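Local coordinates for protein exodeoxyribonuclease (Neisseria meningitidis, PDB 2JC5) that probably cleaves DNA at apurinic or apyrimidinic sites as a metal-dependent repair phosphodiesterase, using magnesium or manganese, at residues G93-C98 and D128-M133; V238-D241 and H247-L250. All coordinates share one frame; numbering follows the deposited sequence.

Contact 1: G93-C98 and D128-M133; sequences GRFVRC and DAFYPM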
loop_
_atom_site.group_PDB
_atom_site.type_symbol
_atom_site.label_atom_id
_atom_site.label_comp_id
_atom_site.label_asym_id
_atom_site.label_seq_id
_atom_site.Cartn_x
_atom_site.Cartn_y
_atom_site.Cartn_z
ATOM N N GLY A 93 -10.676 8.354 3.654
ATOM C CA GLY A 93 -9.859 8.316 2.421
ATOM C C GLY A 93 -8.830 7.199 2.388
ATOM O O GLY A 93 -7.621 7.446 2.429
ATOM N N ARG A 94 -9.310 5.964 2.300
ATOM C CA ARG A 94 -8.446 4.795 2.467
ATOM C C ARG A 94 -8.420 3.793 1.317
ATOM O O ARG A 94 -7.632 2.873 1.368
ATOM C CB ARG A 94 -8.835 4.080 3.762
ATOM C CG ARG A 94 -8.580 4.915 4.992
ATOM C CD ARG A 94 -8.842 4.166 6.273
ATOM N NE ARG A 94 -8.488 4.986 7.422
ATOM C CZ ARG A 94 -7.260 5.194 7.873
ATOM N NH1 ARG A 94 -6.229 4.581 7.322
ATOM N NH2 ARG A 94 -7.051 6.008 8.906
ATOM N N PHE A 95 -9.218 3.989 0.264
ATOM C CA PHE A 95 -9.336 2.980 -0.804
ATOM C C PHE A 95 -9.674 3.617 -2.135
ATOM O O PHE A 95 -10.671 4.342 -2.249
ATOM C CB PHE A 95 -10.432 1.985 -0.407
ATOM C CG PHE A 95 -10.689 0.886 -1.412
ATOM C CD1 PHE A 95 -11.460 1.115 -2.533
ATOM C CD2 PHE A 95 -10.188 -0.399 -1.204
ATOM C CE1 PHE A 95 -11.698 0.081 -3.464
ATOM C CE2 PHE A 95 -10.435 -1.427 -2.124
ATOM C CZ PHE A 95 -11.198 -1.174 -3.246
ATOM N N VAL A 96 -8.829 3.345 -3.139
ATOM C CA VAL A 96 -9.105 3.701 -4.545
ATOM C C VAL A 96 -8.770 2.503 -5.396
ATOM O O VAL A 96 -7.751 1.846 -5.177
ATOM C CB VAL A 96 -8.301 4.917 -5.036
ATOM C CG1 VAL A 96 -8.396 5.094 -6.581
ATOM C CG2 VAL A 96 -8.745 6.157 -4.323
ATOM N N ARG A 97 -9.624 2.222 -6.366
ATOM C CA ARG A 97 -9.417 1.119 -7.305
ATOM C C ARG A 97 -9.478 1.636 -8.727
ATOM O O ARG A 97 -10.430 2.319 -9.090
ATOM C CB ARG A 97 -10.495 0.064 -7.122
ATOM C CG ARG A 97 -10.458 -1.043 -8.157
ATOM C CD ARG A 97 -11.477 -2.119 -7.891
ATOM N NE ARG A 97 -11.538 -3.072 -9.001
ATOM C CZ ARG A 97 -12.110 -4.271 -8.952
ATOM N NH1 ARG A 97 -12.684 -4.722 -7.851
ATOM N NH2 ARG A 97 -12.084 -5.051 -10.025
ATOM N N CYS A 98 -8.479 1.290 -9.524
ATOM C CA CYS A 98 -8.451 1.640 -10.946
ATOM C C CYS A 98 -8.369 0.388 -11.796
ATOM O O CYS A 98 -7.543 -0.491 -11.544
ATOM C CB CYS A 98 -7.279 2.555 -11.239
ATOM S SG CYS A 98 -7.469 4.183 -10.531
ATOM N N ASP A 128 -12.478 -6.702 9.354
ATOM C CA ASP A 128 -13.663 -7.533 9.164
ATOM C C ASP A 128 -14.505 -7.100 7.980
ATOM O O ASP A 128 -15.120 -7.939 7.319
ATOM C CB ASP A 128 -14.519 -7.541 10.436
ATOM C CG ASP A 128 -13.861 -8.276 11.581
ATOM O OD1 ASP A 128 -13.038 -9.180 11.333
ATOM O OD2 ASP A 128 -14.185 -7.966 12.755
ATOM N N ALA A 129 -14.538 -5.798 7.697
ATOM C CA ALA A 129 -15.272 -5.280 6.530
ATOM C C ALA A 129 -14.533 -5.517 5.231
ATOM O O ALA A 129 -15.145 -5.688 4.190
ATOM C CB ALA A 129 -15.572 -3.785 6.692
ATOM N N PHE A 130 -13.203 -5.488 5.288
ATOM C CA PHE A 130 -12.407 -5.607 4.087
ATOM C C PHE A 130 -12.191 -7.055 3.659
ATOM O O PHE A 130 -12.087 -7.326 2.474
ATOM C CB PHE A 130 -11.068 -4.877 4.289
ATOM C CG PHE A 130 -10.271 -4.676 3.031
ATOM C CD1 PHE A 130 -10.846 -4.077 1.914
ATOM C CD2 PHE A 130 -8.934 -5.045 2.959
ATOM C CE1 PHE A 130 -10.123 -3.871 0.763
ATOM C CE2 PHE A 130 -8.200 -4.823 1.779
ATOM C CZ PHE A 130 -8.804 -4.255 0.693
ATOM N N TYR A 131 -12.112 -7.995 4.603
ATOM C CA TYR A 131 -11.924 -9.406 4.233
ATOM C C TYR A 131 -12.932 -9.941 3.192
ATOM O O TYR A 131 -12.527 -10.563 2.224
ATOM C CB TYR A 131 -11.921 -10.280 5.475
ATOM C CG TYR A 131 -11.491 -11.711 5.288
ATOM C CD1 TYR A 131 -10.161 -12.069 5.417
ATOM C CD2 TYR A 131 -12.423 -12.718 5.036
ATOM C CE1 TYR A 131 -9.757 -13.389 5.313
ATOM C CE2 TYR A 131 -12.023 -14.043 4.905
ATOM C CZ TYR A 131 -10.687 -14.375 5.043
ATOM O OH TYR A 131 -10.283 -15.694 4.932
ATOM N N PRO A 132 -14.242 -9.717 3.387
ATOM C CA PRO A 132 -15.173 -10.171 2.344
ATOM C C PRO A 132 -15.009 -9.476 0.989
ATOM O O PRO A 132 -15.355 -10.058 -0.051
ATOM C CB PRO A 132 -16.555 -9.857 2.932
ATOM C CG PRO A 132 -16.331 -9.614 4.365
ATOM C CD PRO A 132 -14.935 -9.129 4.537
ATOM N N MET A 133 -14.483 -8.253 0.983
ATOM C CA MET A 133 -14.168 -7.559 -0.263
ATOM C C MET A 133 -12.986 -8.231 -0.954
ATOM O O MET A 133 -12.992 -8.413 -2.163
ATOM C CB MET A 133 -13.853 -6.092 0.000
ATOM C CG MET A 133 -15.038 -5.330 0.527
ATOM S SD MET A 133 -14.631 -3.613 0.837
ATOM C CE MET A 133 -13.895 -3.147 -0.722
#
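Strand residue Phe95 and helix residue Phe130 mark the nearest approach of the two backbones, with their CA atoms 10.3 Å apart, so 93-98 and 128-133 meet through side chains alone. Gly93, with positive phi, is the first residue to leave helical backbone angles after the preceding helix, and the extended chain of strand 95-98 follows. Residues 128-133 are part of helix 117-139, kinked at Pro132 and Met133, whose backbone N atoms make no bond to the turn before. Phe95 reaches toward the helix with CG anti to its N (chi1 179°), and its CE2 lies 3.8 Å from Phe130 CE1. Phe95 CE2 stands at the edge of the Phe130 ring, close to its plane, and the two side chains cross at roughly a right angle. The side chains of Phe95 and Met133 approach from opposite directions; a bend at chi3 (51°) turns the methionine methyl CE to 4.1 Å from Phe95 CE2 and 4.2 Å from Phe95 CZ. A single phenylalanine of the strand thus meets two residues about one turn apart, Phe130 and Met133. Ile106 and Leu108 of the adjoining strand 103-109 extend the apolar layer, touching Phe95 and Phe130 respectively. The contact is wholly apolar and belongs to the helix-on-sheet core of the DNase I-like fold, in which helix 117-139 packs against the sheet containing 95-100 and 103-109.

Contact 2: V238-D241 and H247-L250; sequences VYKD and HAPL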
loop_
_atom_site.group_PDB
_atom_site.type_symbol
_atom_site.label_atom_id
_atom_site.label_comp_id
_atom_site.label_asym_id
_atom_site.label_seq_id
_atom_site.Cartn_x
_atom_site.Cartn_y
_atom_site.Cartn_z
ATOM N N VAL A 238 12.832 -2.967 -2.525
ATOM C CA VAL A 238 12.474 -1.862 -1.642
ATOM C C VAL A 238 13.453 -0.741 -1.932
ATOM O O VAL A 238 14.654 -0.894 -1.720
ATOM C CB VAL A 238 12.506 -2.294 -0.170
ATOM C CG1 VAL A 238 12.161 -1.126 0.751
ATOM C CG2 VAL A 238 11.536 -3.469 0.059
ATOM N N TYR A 239 12.942 0.382 -2.415
ATOM C CA TYR A 239 13.809 1.448 -2.884
ATOM C C TYR A 239 14.302 2.305 -1.721
ATOM O O TYR A 239 13.498 2.906 -0.990
ATOM C CB TYR A 239 13.093 2.341 -3.903
ATOM C CG TYR A 239 13.973 3.457 -4.423
ATOM C CD1 TYR A 239 14.991 3.203 -5.338
ATOM C CD2 TYR A 239 13.801 4.752 -3.986
ATOM C CE1 TYR A 239 15.788 4.213 -5.810
ATOM C CE2 TYR A 239 14.597 5.784 -4.466
ATOM C CZ TYR A 239 15.586 5.507 -5.375
ATOM O OH TYR A 239 16.403 6.497 -5.865
ATOM N N LYS A 240 15.627 2.334 -1.543
ATOM C CA LYS A 240 16.254 3.011 -0.431
ATOM C C LYS A 240 17.394 3.948 -0.826
ATOM O O LYS A 240 18.073 4.468 0.047
ATOM C CB LYS A 240 16.711 1.979 0.618
ATOM C CG LYS A 240 15.517 1.313 1.310
ATOM C CD LYS A 240 15.839 0.017 1.994
ATOM C CE LYS A 240 16.584 0.237 3.257
ATOM N NZ LYS A 240 16.861 -1.100 3.881
ATOM N N ASP A 241 17.563 4.221 -2.114
ATOM C CA ASP A 241 18.679 5.081 -2.541
ATOM C C ASP A 241 18.421 6.533 -2.164
ATOM O O ASP A 241 19.356 7.302 -2.005
ATOM C CB ASP A 241 18.929 4.988 -4.052
ATOM C CG ASP A 241 19.399 3.616 -4.499
ATOM O OD1 ASP A 241 19.800 2.799 -3.651
ATOM O OD2 ASP A 241 19.375 3.349 -5.722
ATOM N N HIS A 247 8.356 5.453 5.267
ATOM C CA HIS A 247 8.325 4.203 4.522
ATOM C C HIS A 247 9.243 4.300 3.320
ATOM O O HIS A 247 9.577 5.404 2.870
ATOM C CB HIS A 247 6.937 3.915 3.962
ATOM C CG HIS A 247 5.869 3.749 4.994
ATOM N ND1 HIS A 247 5.251 2.539 5.255
ATOM C CD2 HIS A 247 5.315 4.642 5.846
ATOM C CE1 HIS A 247 4.345 2.707 6.203
ATOM N NE2 HIS A 247 4.360 3.974 6.578
ATOM N N ALA A 248 9.643 3.135 2.808
ATOM C CA ALA A 248 10.331 3.030 1.514
ATOM C C ALA A 248 9.366 2.518 0.441
ATOM O O ALA A 248 8.528 1.656 0.723
ATOM C CB ALA A 248 11.533 2.085 1.631
ATOM N N PRO A 249 9.487 3.014 -0.806
ATOM C CA PRO A 249 8.662 2.463 -1.887
ATOM C C PRO A 249 8.925 0.997 -2.152
ATOM O O PRO A 249 10.074 0.562 -2.153
ATOM C CB PRO A 249 9.065 3.306 -3.102
ATOM C CG PRO A 249 9.551 4.563 -2.517
ATOM C CD PRO A 249 10.285 4.152 -1.268
ATOM N N LEU A 250 7.846 0.254 -2.369
ATOM C CA LEU A 250 7.881 -1.153 -2.728
ATOM C C LEU A 250 7.585 -1.282 -4.210
ATOM O O LEU A 250 6.513 -0.915 -4.664
ATOM C CB LEU A 250 6.852 -1.924 -1.898
ATOM C CG LEU A 250 6.609 -3.388 -2.250
ATOM C CD1 LEU A 250 7.889 -4.234 -2.068
ATOM C CD2 LEU A 250 5.436 -3.915 -1.446
#
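Val238 and Leu250 pair across the strands as an antiparallel, non-hydrogen-bonded pair, CA atoms 4.8 Å apart and both side chains on one face of the sheet, where edge strand 233-238 ends and strand 250-254 begins in a sheet of the DNase I-like fold. Val238 stands with CG1 anti to its backbone N (chi1 179°), which presses that methyl against Ala248 CB at 3.4 Å, tighter than usual van der Waals contact. Its other branch, CG2, lies beside the backbone N and meets Leu250 CD1 more loosely, at 4.3 Å. Ala248 CB fits against 238-241: besides the valine methyl it lies 3.4 Å from Tyr239 O, and the aliphatic CG of Lys240 adds a more distant contact. The lysine chain then bends at chi3 and leads away, where NZ hydrogen-bonds to a glycerol probably left from crystallisation. Tyr239 approaches Pro249 with CB, and the far end of its ring leads away; Pro249 CD lies near the ring plane, at its edge, and Asp241 N lies above the ring centre on one face. The ring also stacks with Tyr23, and its hydroxyl bonds to Glu242, so the tyrosine is held at both its face and its tip. Within the second segment, His247, predicted to be an active-site residue, hydrogen-bonds through ND1 to Asp221. Across the segments the sole hydrogen bond is Tyr239 N to Pro249 O, 2.9 Å long with an N-H...O angle of 167°; the same carbonyl oxygen also receives a CA-H...O contact from Val238 CA at 3.4 Å.

In the fold
From the N terminus, the chain lays down four strands of the six-stranded sheet and strand 79-82 of the other before reaching 93-98. Contact 1 then closes a long excursion through hairpin strand 103-109 and on to helix 117-139, tying that helix to its sheet. The chain goes on through the predicted active-site residue Asp149 and strand 217-225 to strand 233-238, where contact 2 closes the short connection to strand 250-254 in the six-stranded sheet. The two loops follow in series, neither nested nor crossed. They lie on opposite sides of the chain's centre, with their own centres 24 Å apart and no direct touch: one joins helix to sheet, the other neighbouring strand ends.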